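Local coordinates for translation initiation factor eIF2 assembly protein (Schizosaccharomyces pombe, PDB 4ZGP) that acts as an ATP-dependent folding chaperone that binds the gamma subunit of eIF2 and lets it assemble with the alpha and beta subunits, at residues H189-F194 and Y214-K218; C32-W37 and L256-P261; L270-E275 and E287-I291. All blocks are in the same frame, centred on the assembly; numbering follows the deposited sequence. Where two conformers were deposited one is given.

Contact 1 (H189-F194 and Y214-K218). With ADP (adenosine-5'-diphosphate), chain C.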
loop_
_atom_site.group_PDB
_atom_site.type_symbol
_atom_site.label_atom_id
_atom_site.label_comp_id
_atom_site.label_asym_id
_atom_site.label_seq_id
_atom_site.Cartn_x
_atom_site.Cartn_y
_atom_site.Cartn_z
ATOM N N HIS A 189 -10.581 -4.613 -10.769
ATOM C CA HIS A 189 -10.953 -3.540 -11.685
ATOM C C HIS A 189 -10.266 -2.254 -11.233
ATOM O O HIS A 189 -10.595 -1.724 -10.182
ATOM C CB HIS A 189 -12.469 -3.355 -11.725
ATOM C CG HIS A 189 -12.957 -2.567 -12.904
ATOM N ND1 HIS A 189 -12.132 -2.184 -13.943
ATOM C CD2 HIS A 189 -14.192 -2.112 -13.223
ATOM C CE1 HIS A 189 -12.837 -1.523 -14.848
ATOM N NE2 HIS A 189 -14.088 -1.464 -14.434
ATOM N N ALA A 190 -9.315 -1.764 -12.019
ATOM C CA ALA A 190 -8.500 -0.626 -11.602
ATOM C C ALA A 190 -9.349 0.598 -11.277
ATOM O O ALA A 190 -8.976 1.409 -10.414
ATOM C CB ALA A 190 -7.475 -0.282 -12.682
ATOM N N SER A 191 -10.487 0.726 -11.961
ATOM C CA SER A 191 -11.305 1.932 -11.866
ATOM C C SER A 191 -12.279 1.909 -10.697
ATOM O O SER A 191 -12.993 2.880 -10.484
ATOM C CB SER A 191 -12.090 2.159 -13.167
ATOM O OG SER A 191 -11.226 2.384 -14.272
ATOM N N THR A 192 -12.351 0.811 -9.952
ATOM C CA THR A 192 -13.183 0.847 -8.746
ATOM C C THR A 192 -12.303 0.761 -7.494
ATOM O O THR A 192 -12.741 0.279 -6.435
ATOM C CB THR A 192 -14.259 -0.253 -8.734
ATOM O OG1 THR A 192 -13.638 -1.531 -8.706
ATOM C CG2 THR A 192 -15.151 -0.154 -9.992
ATOM N N GLU A 193 -11.080 1.260 -7.637
ATOM C CA GLU A 193 -10.221 1.457 -6.480
ATOM C C GLU A 193 -10.162 2.946 -6.152
ATOM O O GLU A 193 -10.174 3.797 -7.048
ATOM C CB GLU A 193 -8.818 0.896 -6.713
ATOM C CG GLU A 193 -8.229 0.289 -5.449
ATOM C CD GLU A 193 -6.723 0.311 -5.406
ATOM O OE1 GLU A 193 -6.090 0.219 -6.482
ATOM O OE2 GLU A 193 -6.184 0.424 -4.287
ATOM N N PHE A 194 -10.120 3.255 -4.861
ATOM C CA PHE A 194 -10.148 4.660 -4.438
ATOM C C PHE A 194 -9.075 4.934 -3.399
ATOM O O PHE A 194 -8.671 4.040 -2.661
ATOM C CB PHE A 194 -11.522 5.039 -3.851
ATOM C CG PHE A 194 -12.657 4.841 -4.805
ATOM C CD1 PHE A 194 -13.017 5.853 -5.687
ATOM C CD2 PHE A 194 -13.335 3.624 -4.853
ATOM C CE1 PHE A 194 -14.065 5.671 -6.606
ATOM C CE2 PHE A 194 -14.405 3.438 -5.765
ATOM C CZ PHE A 194 -14.763 4.461 -6.629
ATOM N N TYR A 214 -14.370 6.490 -16.096
ATOM C CA TYR A 214 -15.229 5.316 -15.946
ATOM C C TYR A 214 -16.612 5.833 -15.581
ATOM O O TYR A 214 -16.865 6.210 -14.444
ATOM C CB TYR A 214 -14.664 4.352 -14.888
ATOM C CG TYR A 214 -15.395 3.024 -14.759
ATOM C CD1 TYR A 214 -15.940 2.386 -15.873
ATOM C CD2 TYR A 214 -15.529 2.402 -13.519
ATOM C CE1 TYR A 214 -16.606 1.168 -15.751
ATOM C CE2 TYR A 214 -16.191 1.192 -13.381
ATOM C CZ TYR A 214 -16.729 0.577 -14.501
ATOM O OH TYR A 214 -17.381 -0.633 -14.366
ATOM N N GLU A 215 -17.498 5.904 -16.569
ATOM C CA GLU A 215 -18.790 6.573 -16.395
ATOM C C GLU A 215 -19.650 5.950 -15.289
ATOM O O GLU A 215 -20.427 6.650 -14.653
ATOM C CB GLU A 215 -19.579 6.577 -17.708
ATOM C CG GLU A 215 -20.070 5.205 -18.159
ATOM C CD GLU A 215 -18.931 4.264 -18.509
ATOM O OE1 GLU A 215 -17.835 4.761 -18.877
ATOM O OE2 GLU A 215 -19.125 3.034 -18.402
ATOM N N PHE A 216 -19.475 4.654 -15.049
ATOM C CA PHE A 216 -20.227 3.932 -14.012
ATOM C C PHE A 216 -20.106 4.578 -12.626
ATOM O O PHE A 216 -21.004 4.466 -11.793
ATOM C CB PHE A 216 -19.756 2.473 -13.949
ATOM C CG PHE A 216 -20.514 1.620 -12.955
ATOM C CD1 PHE A 216 -21.782 1.123 -13.263
ATOM C CD2 PHE A 216 -19.953 1.295 -11.722
ATOM C CE1 PHE A 216 -22.492 0.322 -12.351
ATOM C CE2 PHE A 216 -20.656 0.499 -10.794
ATOM C CZ PHE A 216 -21.928 0.014 -11.110
ATOM N N LEU A 217 -18.984 5.244 -12.377
ATOM C CA LEU A 217 -18.731 5.825 -11.064
ATOM C C LEU A 217 -19.678 6.982 -10.755
ATOM O O LEU A 217 -20.148 7.124 -9.631
ATOM C CB LEU A 217 -17.277 6.297 -10.975
ATOM C CG LEU A 217 -16.218 5.237 -11.275
ATOM C CD1 LEU A 217 -14.823 5.811 -11.132
ATOM C CD2 LEU A 217 -16.399 3.993 -10.365
ATOM N N LYS A 218 -19.959 7.805 -11.762
ATOM C CA LYS A 218 -20.730 9.026 -11.557
ATOM C C LYS A 218 -22.133 8.710 -11.048
ATOM O O LYS A 218 -22.626 9.323 -10.101
ATOM C CB LYS A 218 -20.802 9.831 -12.862
ATOM C CG LYS A 218 -21.325 11.262 -12.705
ATOM C CD LYS A 218 -20.208 12.248 -12.354
ATOM C CE LYS A 218 -20.709 13.696 -12.319
ATOM N NZ LYS A 218 -21.278 14.176 -13.611
HETATM P PB ADP C . 0.375 1.395 -2.872
HETATM O O1B ADP C . -0.536 1.802 -1.724
HETATM O O2B ADP C . 1.852 1.424 -2.525
HETATM O O3B ADP C . -0.055 2.053 -4.167
HETATM P PA ADP C . -1.222 -1.015 -3.065
HETATM O O1A ADP C . -2.321 -0.065 -2.658
HETATM O O2A ADP C . -0.949 -2.315 -2.326
HETATM O O3A ADP C . 0.175 -0.203 -3.102
HETATM O "O5'" ADP C . -1.491 -1.387 -4.603
HETATM C "C5'" ADP C . -0.754 -0.805 -5.679
HETATM C "C4'" ADP C . -1.499 -1.228 -6.932
HETATM O "O4'" ADP C . -1.232 -2.607 -7.197
HETATM C "C3'" ADP C . -3.001 -1.112 -6.724
HETATM O "O3'" ADP C . -3.514 0.084 -7.319
HETATM C "C2'" ADP C . -3.588 -2.349 -7.369
HETATM O "O2'" ADP C . -4.108 -2.054 -8.669
HETATM C "C1'" ADP C . -2.434 -3.320 -7.510
HETATM N N9 ADP C . -2.631 -4.396 -6.508
HETATM C C8 ADP C . -2.376 -4.285 -5.186
HETATM N N7 ADP C . -2.664 -5.448 -4.538
HETATM C C5 ADP C . -3.115 -6.328 -5.461
HETATM C C6 ADP C . -3.579 -7.735 -5.449
HETATM N N6 ADP C . -3.612 -8.421 -4.277
HETATM N N1 ADP C . -3.962 -8.293 -6.629
HETATM C C2 ADP C . -3.908 -7.587 -7.780
HETATM N N3 ADP C . -3.495 -6.305 -7.866
HETATM C C4 ADP C . -3.089 -5.631 -6.757
#
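Tyr214 meets His189, Ser191 and Thr192 with its ring. The imidazole of His189 turns an edge to one face of the phenol ring, with His189 NE2 3.3 Å from Tyr214 CZ. The pair is an offset edge-to-face one, with ring centroids 4.8 Å apart and planes at 71°. Tyr214 holds its CG anti to the backbone N (chi1 -174°), which carries the ring over to the 189-194 turn. Phe216 CB lies over a face of the ring, offset toward the rim.

Ser191 presses on Tyr214 with its methylene group: Ser191 CB is 3.5 Å from Tyr214 CD2. Its hydroxyl goes elsewhere, to Asp210. Thr192 brings its methyl to the rim of the ring, with CG2 3.8 Å from Tyr214 CE2, while its OG1 bonds to the carbonyl of Ile249.

Leu217 fills the deeper part. Both its methyls lie against the carbonyl of Ser191, with Leu217 CD1 3.5 Å from Ser191 O. That oxygen is buried and has no polar partner in the model. Leu217 CD2 also reaches Phe194, at 4.1 Å from CZ. Tyr224 of helix 221-233 packs on Thr192, Phe194 and Leu217.

Glu193 does not touch 214-218; its carboxylate serves the nucleotide site instead. In the conformer given, its OE1 accepts a hydrogen bond from ADP O3' at 2.7 Å, and its OE2 makes a salt bridge to Arg209. The contact joins the 3-10 turn before strand 193-199 to the start of helix 216-219. The first residue of that strand, Glu193, bonds the ribose in the nucleotide site of this ATP-grasp fold.

Contact 2 (C32-W37 and L256-P261). With ADP (adenosine-5'-diphosphate), chain C.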
loop_
_atom_site.group_PDB
_atom_site.type_symbol
_atom_site.label_atom_id
_atom_site.label_comp_id
_atom_site.label_asym_id
_atom_site.label_seq_id
_atom_site.Cartn_x
_atom_site.Cartn_y
_atom_site.Cartn_z
ATOM N N CYS A 32 2.039 2.409 9.806
ATOM C CA CYS A 32 1.586 2.086 8.457
ATOM C C CYS A 32 2.279 0.870 7.862
ATOM O O CYS A 32 1.989 0.510 6.714
ATOM C CB CYS A 32 1.790 3.289 7.519
ATOM S SG CYS A 32 0.526 4.541 7.833
ATOM N N GLN A 33 3.194 0.252 8.603
ATOM C CA GLN A 33 3.787 -0.994 8.110
ATOM C C GLN A 33 2.701 -2.027 7.900
ATOM O O GLN A 33 1.768 -2.120 8.700
ATOM C CB GLN A 33 4.812 -1.562 9.094
ATOM C CG GLN A 33 6.018 -0.717 9.426
ATOM C CD GLN A 33 6.792 -1.345 10.593
ATOM O OE1 GLN A 33 7.738 -2.086 10.385
ATOM N NE2 GLN A 33 6.348 -1.073 11.816
ATOM N N PHE A 34 2.827 -2.837 6.846
ATOM C CA PHE A 34 1.813 -3.848 6.554
ATOM C C PHE A 34 1.518 -4.743 7.766
ATOM O O PHE A 34 0.364 -4.977 8.113
ATOM C CB PHE A 34 2.258 -4.729 5.368
ATOM C CG PHE A 34 1.170 -5.591 4.834
ATOM C CD1 PHE A 34 0.337 -5.127 3.820
ATOM C CD2 PHE A 34 0.981 -6.870 5.329
ATOM C CE1 PHE A 34 -0.677 -5.920 3.325
ATOM C CE2 PHE A 34 -0.040 -7.666 4.842
ATOM C CZ PHE A 34 -0.866 -7.200 3.848
ATOM N N SER A 35 2.567 -5.234 8.406
ATOM C CA SER A 35 2.368 -6.105 9.560
ATOM C C SER A 35 1.595 -5.394 10.678
ATOM O O SER A 35 0.865 -6.029 11.420
ATOM C CB SER A 35 3.702 -6.610 10.103
ATOM O OG SER A 35 4.577 -5.548 10.430
ATOM N N SER A 36 1.738 -4.078 10.786
ATOM C CA SER A 36 1.053 -3.376 11.863
ATOM C C SER A 36 -0.448 -3.271 11.615
ATOM O O SER A 36 -1.229 -3.340 12.546
ATOM C CB SER A 36 1.653 -1.976 12.076
ATOM O OG SER A 36 3.012 -2.067 12.474
ATOM N N TRP A 37 -0.883 -3.103 10.378
ATOM C CA TRP A 37 -2.316 -2.919 10.213
ATOM C C TRP A 37 -3.021 -4.158 9.695
ATOM O O TRP A 37 -4.238 -4.301 9.870
ATOM C CB TRP A 37 -2.605 -1.699 9.325
ATOM C CG TRP A 37 -2.062 -1.728 7.922
ATOM C CD1 TRP A 37 -0.920 -1.130 7.471
ATOM C CD2 TRP A 37 -2.653 -2.363 6.786
ATOM N NE1 TRP A 37 -0.757 -1.363 6.137
ATOM C CE2 TRP A 37 -1.805 -2.116 5.682
ATOM C CE3 TRP A 37 -3.801 -3.137 6.596
ATOM C CZ2 TRP A 37 -2.065 -2.616 4.408
ATOM C CZ3 TRP A 37 -4.065 -3.625 5.318
ATOM C CH2 TRP A 37 -3.195 -3.364 4.245
ATOM N N LEU A 256 -10.204 -3.168 2.215
ATOM C CA LEU A 256 -9.044 -2.331 2.527
ATOM C C LEU A 256 -7.809 -2.829 1.788
ATOM O O LEU A 256 -7.464 -3.994 1.888
ATOM C CB LEU A 256 -8.798 -2.333 4.043
ATOM C CG LEU A 256 -7.564 -1.570 4.521
ATOM C CD1 LEU A 256 -7.769 -0.054 4.339
ATOM C CD2 LEU A 256 -7.294 -1.882 5.996
ATOM N N ILE A 257 -7.121 -1.960 1.053
ATOM C CA ILE A 257 -5.954 -2.398 0.290
ATOM C C ILE A 257 -4.643 -1.923 0.910
ATOM O O ILE A 257 -3.655 -2.654 0.937
ATOM C CB ILE A 257 -6.045 -1.917 -1.183
ATOM C CG1 ILE A 257 -7.302 -2.499 -1.840
ATOM C CG2 ILE A 257 -4.789 -2.274 -1.971
ATOM C CD1 ILE A 257 -7.309 -4.040 -1.899
ATOM N N ASP A 258 -4.627 -0.701 1.443
ATOM C CA ASP A 258 -3.386 -0.198 2.021
ATOM C C ASP A 258 -3.709 0.969 2.939
ATOM O O ASP A 258 -4.784 1.550 2.846
ATOM C CB ASP A 258 -2.407 0.243 0.921
ATOM C CG ASP A 258 -0.948 0.291 1.398
ATOM O OD1 ASP A 258 -0.616 -0.188 2.501
ATOM O OD2 ASP A 258 -0.111 0.802 0.641
ATOM N N ILE A 259 -2.774 1.271 3.827
ATOM C CA ILE A 259 -2.874 2.449 4.688
ATOM C C ILE A 259 -1.522 3.158 4.597
ATOM O O ILE A 259 -0.470 2.532 4.710
ATOM C CB ILE A 259 -3.238 2.090 6.167
ATOM C CG1 ILE A 259 -4.610 1.394 6.251
ATOM C CG2 ILE A 259 -3.272 3.377 7.037
ATOM C CD1 ILE A 259 -5.087 1.072 7.665
ATOM N N ASN A 260 -1.546 4.469 4.375
ATOM C CA ASN A 260 -0.335 5.255 4.211
ATOM C C ASN A 260 -0.368 6.526 5.063
ATOM O O ASN A 260 -1.438 6.937 5.473
ATOM C CB ASN A 260 -0.164 5.640 2.752
ATOM C CG ASN A 260 0.235 4.466 1.902
ATOM O OD1 ASN A 260 1.322 3.931 2.062
ATOM N ND2 ASN A 260 -0.636 4.064 0.996
ATOM N N PRO A 261 0.800 7.142 5.321
ATOM C CA PRO A 261 0.759 8.358 6.163
ATOM C C PRO A 261 0.051 9.544 5.516
ATOM O O PRO A 261 -0.004 9.665 4.299
ATOM C CB PRO A 261 2.246 8.677 6.373
ATOM C CG PRO A 261 2.939 7.359 6.221
ATOM C CD PRO A 261 2.188 6.699 5.088
HETATM P PB ADP C . 0.375 1.395 -2.872
HETATM O O1B ADP C . -0.536 1.802 -1.724
HETATM O O2B ADP C . 1.852 1.424 -2.525
HETATM O O3B ADP C . -0.055 2.053 -4.167
HETATM P PA ADP C . -1.222 -1.015 -3.065
HETATM O O1A ADP C . -2.321 -0.065 -2.658
HETATM O O2A ADP C . -0.949 -2.315 -2.326
HETATM O O3A ADP C . 0.175 -0.203 -3.102
HETATM O "O5'" ADP C . -1.491 -1.387 -4.603
HETATM C "C5'" ADP C . -0.754 -0.805 -5.679
HETATM C "C4'" ADP C . -1.499 -1.228 -6.932
HETATM O "O4'" ADP C . -1.232 -2.607 -7.197
HETATM C "C3'" ADP C . -3.001 -1.112 -6.724
HETATM O "O3'" ADP C . -3.514 0.084 -7.319
HETATM C "C2'" ADP C . -3.588 -2.349 -7.369
HETATM O "O2'" ADP C . -4.108 -2.054 -8.669
HETATM C "C1'" ADP C . -2.434 -3.320 -7.510
HETATM N N9 ADP C . -2.631 -4.396 -6.508
HETATM C C8 ADP C . -2.376 -4.285 -5.186
HETATM N N7 ADP C . -2.664 -5.448 -4.538
HETATM C C5 ADP C . -3.115 -6.328 -5.461
HETATM C C6 ADP C . -3.579 -7.735 -5.449
HETATM N N6 ADP C . -3.612 -8.421 -4.277
HETATM N N1 ADP C . -3.962 -8.293 -6.629
HETATM C C2 ADP C . -3.908 -7.587 -7.780
HETATM N N3 ADP C . -3.495 -6.305 -7.866
HETATM C C4 ADP C . -3.089 -5.631 -6.757
HETATM O O HOH W 1 2.037 1.617 4.020
HETATM O O HOH W 2 1.635 -1.361 4.004
#
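Trp37 lays one face of its indole against strand 253-261 at Asp258 and Ile259. Ile259 CB stands over the five-membered ring, 4.2 Å from its centroid and 9° off the ring normal. Leu256 meets the six-membered ring, with Leu256 CD2 3.7 Å from Trp37 CZ3. The carbonyl of Ile257 comes close too, its O 3.4 Å from Trp37 CH2. Phe34 O lies against the opposite face of the indole. Trp37 CG sits between the backbone N and the carbonyl carbon (chi1 60°), which turns the indole out of helix 34-40 and onto the strand.

Cys32 extends the tight part further along the strand. Its SG rests on the peptide between Asn260 and Pro261, 3.5 Å from Asn260 C. The same sulfur packs on the Pro261 ring and on Ile259 CG2.

On the looser side, two waters stand between the segments. One water accepts from Trp37 NE1 at 3.2 Å. It lies 2.9 Å from Asp258 OD1, to which it can donate. A second water sits between the carbonyls of Cys32 and Ile259. Asp258 OD1 also makes a salt bridge to Lys115 and takes a weak bond from Ile259 N. Its other oxygen, OD2, lies 2.6 Å from ADP O1B. Asp258 and Asn260 belong to the ATP site and probably bind magnesium as well.

Strand 253-261 is an outermost strand of the five-stranded sheet. Ile257 and Asp258 form a classic beta bulge opposite Asp246 of strand 243-250. Helix 34-40 joins this edge to the three-stranded sheet, where Phe34 packs on strands 48-51 and 180-184.

Contact 3 (L270-E275 and E287-I291)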
loop_
_atom_site.group_PDB
_atom_site.type_symbol
_atom_site.label_atom_id
_atom_site.label_comp_id
_atom_site.label_asym_id
_atom_site.label_seq_id
_atom_site.Cartn_x
_atom_site.Cartn_y
_atom_site.Cartn_z
ATOM N N LEU A 270 -5.732 12.995 -7.346
ATOM C CA LEU A 270 -6.548 14.097 -7.875
ATOM C C LEU A 270 -6.645 15.274 -6.908
ATOM O O LEU A 270 -7.249 16.306 -7.234
ATOM C CB LEU A 270 -7.953 13.615 -8.231
ATOM C CG LEU A 270 -7.934 12.547 -9.325
ATOM C CD1 LEU A 270 -9.359 12.148 -9.679
ATOM C CD2 LEU A 270 -7.181 13.084 -10.546
ATOM N N PHE A 271 -6.066 15.115 -5.719
ATOM C CA PHE A 271 -5.967 16.210 -4.747
ATOM C C PHE A 271 -4.533 16.693 -4.598
ATOM O O PHE A 271 -3.589 15.912 -4.698
ATOM C CB PHE A 271 -6.485 15.782 -3.361
ATOM C CG PHE A 271 -7.934 15.455 -3.346
ATOM C CD1 PHE A 271 -8.886 16.456 -3.236
ATOM C CD2 PHE A 271 -8.359 14.147 -3.463
ATOM C CE1 PHE A 271 -10.233 16.165 -3.245
ATOM C CE2 PHE A 271 -9.712 13.848 -3.466
ATOM C CZ PHE A 271 -10.658 14.859 -3.368
ATOM N N SER A 272 -4.354 17.986 -4.346
ATOM C CA SER A 272 -3.039 18.458 -3.940
ATOM C C SER A 272 -2.951 18.465 -2.420
ATOM O O SER A 272 -3.961 18.587 -1.729
ATOM C CB SER A 272 -2.772 19.870 -4.460
ATOM O OG SER A 272 -3.596 20.779 -3.758
ATOM N N TRP A 273 -1.738 18.367 -1.906
ATOM C CA TRP A 273 -1.549 18.360 -0.468
ATOM C C TRP A 273 -1.773 19.748 0.122
ATOM O O TRP A 273 -2.069 19.870 1.304
ATOM C CB TRP A 273 -0.162 17.805 -0.125
ATOM C CG TRP A 273 -0.240 16.321 -0.108
ATOM C CD1 TRP A 273 0.159 15.467 -1.092
ATOM C CD2 TRP A 273 -0.865 15.510 0.902
ATOM N NE1 TRP A 273 -0.147 14.165 -0.740
ATOM C CE2 TRP A 273 -0.775 14.169 0.480
ATOM C CE3 TRP A 273 -1.471 15.786 2.124
ATOM C CZ2 TRP A 273 -1.271 13.109 1.243
ATOM C CZ3 TRP A 273 -1.952 14.735 2.883
ATOM C CH2 TRP A 273 -1.848 13.410 2.437
ATOM N N SER A 274 -1.660 20.784 -0.707
ATOM C CA SER A 274 -2.020 22.115 -0.243
ATOM C C SER A 274 -3.479 22.123 0.147
ATOM O O SER A 274 -3.833 22.580 1.227
ATOM C CB SER A 274 -1.750 23.183 -1.317
ATOM O OG SER A 274 -0.411 23.115 -1.762
ATOM N N GLU A 275 -4.352 21.604 -0.710
ATOM C CA GLU A 275 -5.758 21.636 -0.326
ATOM C C GLU A 275 -6.070 20.606 0.768
ATOM O O GLU A 275 -6.910 20.855 1.617
ATOM C CB GLU A 275 -6.671 21.442 -1.542
ATOM C CG GLU A 275 -6.562 20.123 -2.243
ATOM C CD GLU A 275 -7.182 20.155 -3.637
ATOM O OE1 GLU A 275 -8.214 20.841 -3.826
ATOM O OE2 GLU A 275 -6.627 19.484 -4.538
ATOM N N GLU A 287 -15.079 15.705 -0.014
ATOM C CA GLU A 287 -14.876 16.034 -1.423
ATOM C C GLU A 287 -14.650 14.762 -2.202
ATOM O O GLU A 287 -13.899 13.906 -1.766
ATOM C CB GLU A 287 -13.682 16.960 -1.625
ATOM C CG GLU A 287 -13.986 18.423 -1.370
ATOM C CD GLU A 287 -12.925 19.346 -1.951
ATOM O OE1 GLU A 287 -12.381 19.046 -3.037
ATOM O OE2 GLU A 287 -12.631 20.376 -1.314
ATOM N N ILE A 288 -15.270 14.643 -3.367
ATOM C CA ILE A 288 -15.101 13.440 -4.172
ATOM C C ILE A 288 -14.614 13.810 -5.558
ATOM O O ILE A 288 -15.227 14.645 -6.225
ATOM C CB ILE A 288 -16.402 12.665 -4.265
ATOM C CG1 ILE A 288 -16.904 12.320 -2.858
ATOM C CG2 ILE A 288 -16.222 11.425 -5.141
ATOM C CD1 ILE A 288 -18.330 11.777 -2.841
ATOM N N ARG A 289 -13.501 13.230 -5.991
ATOM C CA ARG A 289 -13.044 13.491 -7.354
ATOM C C ARG A 289 -12.889 12.236 -8.177
ATOM O O ARG A 289 -12.341 11.244 -7.722
ATOM C CB ARG A 289 -11.737 14.258 -7.345
ATOM C CG ARG A 289 -11.928 15.660 -6.829
ATOM C CD ARG A 289 -10.658 16.441 -6.823
ATOM N NE ARG A 289 -10.895 17.704 -6.127
ATOM C CZ ARG A 289 -9.959 18.590 -5.839
ATOM N NH1 ARG A 289 -8.705 18.387 -6.204
ATOM N NH2 ARG A 289 -10.294 19.700 -5.182
ATOM N N LEU A 290 -13.382 12.299 -9.404
ATOM C CA LEU A 290 -13.259 11.200 -10.338
ATOM C C LEU A 290 -12.532 11.709 -11.564
ATOM O O LEU A 290 -12.497 12.912 -11.800
ATOM C CB LEU A 290 -14.639 10.663 -10.737
ATOM C CG LEU A 290 -15.583 10.372 -9.577
ATOM C CD1 LEU A 290 -16.988 10.068 -10.081
ATOM C CD2 LEU A 290 -15.008 9.214 -8.751
ATOM N N ILE A 291 -11.951 10.799 -12.339
ATOM C CA ILE A 291 -11.304 11.182 -13.591
ATOM C C ILE A 291 -12.365 11.727 -14.563
ATOM O O ILE A 291 -13.382 11.086 -14.788
ATOM C CB ILE A 291 -10.558 9.983 -14.217
ATOM C CG1 ILE A 291 -9.417 9.522 -13.295
ATOM C CG2 ILE A 291 -10.035 10.323 -15.614
ATOM C CD1 ILE A 291 -8.230 10.473 -13.250
#
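The guanidinium of Arg289 stacks, tilted by 24°, over the rim of the Phe271 ring, with Phe271 CD1 over the guanidinium centre. Arg289 CD adds a CH-pi contact, 3.9 Å from the ring centroid. With chi2 at -179° and chi3 also near 180°, the extended chain carries the guanidinium across Phe271 to Glu275.

Glu275 comes from the opposite direction and is gripped end-on by two nitrogens. Arg289 NH2 bonds to Glu275 OE1 at 2.7 Å. Arg289 NH1 bonds to Glu275 OE2 at 2.9 Å. The two planes are turned 62° apart, and both oxygens are met from out of the carboxylate plane. NH1 also donates in the guanidinium plane to Leu270 O, at 2.7 Å. Glu287 OE1 adds a weak bond to NH2 and completes the salt-bridge network. A leucine in place of Arg289 would probably leave Glu275 without its counter-charge and Leu270 O without this donor.

Beside the charges, the side chains of Leu270 and Ile291 cross at about a right angle, with Leu270 CD2 3.9 Å from Ile291 CD1. Glu275 OE2 also accepts from Ser272 N at 2.7 Å, while Ser272 OG accepts from Glu275 N. These two bonds make the capping box of helix 273-278, here tied to edge strand 287-289.

In the fold
From the N terminus, residues 32-37 come first. They wait until 256-261 for their partner, so contact 2 closes a loop of 218 residues. Contact 1 is nested inside that loop and closes a loop of 19 residues, mostly strands 193-199 and 202-208. Contact 3 follows in series and closes a loop of 11 residues near the C terminus, which includes the end of helix 273-278. All three reach the five-stranded sheet: contact 2 at one edge, contact 3 at the other, contact 1 at the start of strand 193-199. Contacts 1 and 2 both touch ADP and meet where Glu193 packs on Ile257. Contacts 1 and 3 meet through Leu290, which packs on Leu217 and Phe194.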